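Local coordinates for protein proto-oncogene vav (PDB 6NEW) that probably acts as a guanine nucleotide exchange factor for Rho-family GTPases such as Rac, through a catalytic DH domain followed by PH and zinc-binding C1 domains, at residues Asn310-His315 against Phe332-Leu337. Sequence-based numbering, arbitrary orientation.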
loop_
_atom_site.group_PDB
_atom_site.type_symbol
_atom_site.label_atom_id
_atom_site.label_comp_id
_atom_site.label_asym_id
_atom_site.label_seq_id
_atom_site.Cartn_x
_atom_site.Cartn_y
_atom_site.Cartn_z
ATOM N N ASN A 310 -24.789 -22.739 23.044
ATOM C CA ASN A 310 -24.668 -22.185 21.690
ATOM C C ASN A 310 -25.974 -21.547 21.204
ATOM O O ASN A 310 -26.399 -21.748 20.068
ATOM C CB ASN A 310 -24.120 -23.229 20.716
ATOM C CG ASN A 310 -23.473 -22.678 19.470
ATOM O OD1 ASN A 310 -22.614 -21.786 19.511
ATOM N ND2 ASN A 310 -23.816 -23.262 18.335
ATOM N N LYS A 311 -26.627 -20.808 22.113
ATOM C CA LYS A 311 -27.861 -20.075 21.857
ATOM C C LYS A 311 -27.448 -18.722 21.269
ATOM O O LYS A 311 -26.429 -18.168 21.686
ATOM C CB LYS A 311 -28.679 -19.896 23.160
ATOM C CG LYS A 311 -29.147 -21.201 23.823
ATOM C CD LYS A 311 -30.384 -21.822 23.154
ATOM C CE LYS A 311 -30.648 -23.246 23.593
ATOM N NZ LYS A 311 -29.901 -24.235 22.769
ATOM N N LYS A 312 -28.190 -18.218 20.266
ATOM C CA LYS A 312 -27.870 -16.946 19.606
ATOM C C LYS A 312 -27.810 -15.783 20.583
ATOM O O LYS A 312 -28.612 -15.743 21.516
ATOM C CB LYS A 312 -28.805 -16.673 18.422
ATOM C CG LYS A 312 -28.241 -17.304 17.152
ATOM C CD LYS A 312 -29.233 -17.510 16.031
ATOM C CE LYS A 312 -28.764 -18.601 15.084
ATOM N NZ LYS A 312 -27.655 -18.160 14.190
ATOM N N TRP A 313 -26.779 -14.914 20.437
ATOM C CA TRP A 313 -26.494 -13.733 21.272
ATOM C C TRP A 313 -25.865 -14.059 22.656
ATOM O O TRP A 313 -25.782 -13.173 23.514
ATOM C CB TRP A 313 -27.734 -12.826 21.439
ATOM C CG TRP A 313 -28.130 -12.075 20.205
ATOM C CD1 TRP A 313 -29.285 -12.216 19.492
ATOM C CD2 TRP A 313 -27.383 -11.038 19.561
ATOM N NE1 TRP A 313 -29.306 -11.329 18.442
ATOM C CE2 TRP A 313 -28.149 -10.592 18.459
ATOM C CE3 TRP A 313 -26.138 -10.431 19.812
ATOM C CZ2 TRP A 313 -27.717 -9.563 17.616
ATOM C CZ3 TRP A 313 -25.706 -9.423 18.969
ATOM C CH2 TRP A 313 -26.486 -9.003 17.881
ATOM N N SER A 314 -25.427 -15.310 22.874
ATOM C CA SER A 314 -24.832 -15.738 24.146
ATOM C C SER A 314 -23.291 -15.747 24.091
ATOM O O SER A 314 -22.635 -15.947 25.116
ATOM C CB SER A 314 -25.345 -17.122 24.537
ATOM O OG SER A 314 -24.770 -18.132 23.722
ATOM N N HIS A 315 -22.726 -15.531 22.905
ATOM C CA HIS A 315 -21.292 -15.559 22.699
ATOM C C HIS A 315 -20.630 -14.253 23.118
ATOM O O HIS A 315 -20.802 -13.218 22.469
ATOM C CB HIS A 315 -20.989 -15.954 21.260
ATOM C CG HIS A 315 -21.757 -17.159 20.837
ATOM N ND1 HIS A 315 -22.984 -17.043 20.202
ATOM C CD2 HIS A 315 -21.488 -18.466 21.043
ATOM C CE1 HIS A 315 -23.393 -18.282 19.994
ATOM N NE2 HIS A 315 -22.532 -19.172 20.495
ATOM N N PHE A 332 -22.045 -11.337 20.763
ATOM C CA PHE A 332 -22.168 -11.540 19.324
ATOM C C PHE A 332 -23.245 -12.606 19.046
ATOM O O PHE A 332 -23.493 -13.460 19.913
ATOM C CB PHE A 332 -20.795 -11.881 18.704
ATOM C CG PHE A 332 -19.853 -10.733 18.968
ATOM C CD1 PHE A 332 -19.897 -9.584 18.186
ATOM C CD2 PHE A 332 -19.013 -10.740 20.085
ATOM C CE1 PHE A 332 -19.101 -8.488 18.494
ATOM C CE2 PHE A 332 -18.248 -9.633 20.403
ATOM C CZ PHE A 332 -18.268 -8.524 19.589
ATOM N N LYS A 333 -23.923 -12.509 17.883
ATOM C CA LYS A 333 -25.004 -13.427 17.528
ATOM C C LYS A 333 -24.522 -14.867 17.406
ATOM O O LYS A 333 -25.191 -15.756 17.926
ATOM C CB LYS A 333 -25.783 -12.967 16.286
ATOM C CG LYS A 333 -27.256 -13.346 16.360
ATOM C CD LYS A 333 -28.019 -13.022 15.096
ATOM C CE LYS A 333 -29.502 -13.136 15.357
ATOM N NZ LYS A 333 -30.257 -13.516 14.134
ATOM N N THR A 334 -23.338 -15.088 16.816
ATOM C CA THR A 334 -22.746 -16.419 16.646
ATOM C C THR A 334 -21.376 -16.555 17.312
ATOM O O THR A 334 -20.778 -15.558 17.729
ATOM C CB THR A 334 -22.624 -16.787 15.159
ATOM O OG1 THR A 334 -21.670 -15.935 14.521
ATOM C CG2 THR A 334 -23.958 -16.763 14.427
ATOM N N ARG A 335 -20.878 -17.810 17.375
ATOM C CA ARG A 335 -19.579 -18.191 17.921
ATOM C C ARG A 335 -18.482 -17.731 16.951
ATOM O O ARG A 335 -17.429 -17.290 17.401
ATOM C CB ARG A 335 -19.528 -19.725 18.127
ATOM C CG ARG A 335 -18.179 -20.320 18.527
ATOM C CD ARG A 335 -17.959 -20.319 20.026
ATOM N NE ARG A 335 -16.677 -20.940 20.369
ATOM C CZ ARG A 335 -16.499 -22.237 20.614
ATOM N NH1 ARG A 335 -17.528 -23.079 20.567
ATOM N NH2 ARG A 335 -15.293 -22.702 20.911
ATOM N N GLU A 336 -18.742 -17.833 15.624
ATOM C CA GLU A 336 -17.818 -17.452 14.549
ATOM C C GLU A 336 -17.541 -15.952 14.607
ATOM O O GLU A 336 -16.383 -15.544 14.509
ATOM C CB GLU A 336 -18.368 -17.832 13.158
ATOM C CG GLU A 336 -18.581 -19.319 12.938
ATOM C CD GLU A 336 -19.928 -19.841 13.409
ATOM O OE1 GLU A 336 -20.953 -19.518 12.764
ATOM O OE2 GLU A 336 -19.960 -20.576 14.424
ATOM N N LEU A 337 -18.601 -15.145 14.799
ATOM C CA LEU A 337 -18.517 -13.694 14.928
ATOM C C LEU A 337 -17.670 -13.287 16.145
ATOM O O LEU A 337 -16.778 -12.444 16.010
ATOM C CB LEU A 337 -19.923 -13.072 15.020
ATOM C CG LEU A 337 -20.607 -12.805 13.695
ATOM C CD1 LEU A 337 -22.110 -12.616 13.880
ATOM C CD2 LEU A 337 -19.990 -11.601 12.992
HETATM O O HOH W 1 -22.903 -20.385 16.971
HETATM O O HOH W 2 -20.241 -23.516 19.732
#
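Trp313 and Lys333 meet where strand 327-332 runs out into the PH domain's C-terminal helix 335-352, beside the start of its antiparallel neighbour 315-321. The strands pair at His315 and Phe332, with Phe332 N giving a 2.8 Å hydrogen bond to His315 O. Next to it, the type II turn Lys311-Ser314 turns Trp313 N toward Lys333 O, 3.1 Å away and nearly straight at 166°. Along Lys333, CB lies near Trp313 CE2 and CD2, and CG sits over one face of the indole, 3.6 Å from the centroid of the five-membered ring, a CH-pi contact. From there the chain runs extended: CD passes Trp313 NE1, CE closes to 3.6 Å from that same Trp313 NE1, and the tip NZ stands 5.3 Å from Lys312 NZ, two like charges not in contact. Lys256 adds a cation-pi contact to the same indole. An alanine in place of Trp313 would probably leave the Lys333 chain without the surface it lies on and free to swing.

His315 follows directly after the turn. Its chi1 of -48° sets CG anti to the carbonyl carbon; the ring lies face-on to the first turn of the helix, with Arg335 N 3.5 Å above its plane, over the centre, and Ser314 OG over the opposite face. ND1 gives Lys333 O a weak second hydrogen bond. At the far end NE2 donates to Asn310 OD1 at 2.8 Å from above the side-chain carbonyl plane, 37° out of it.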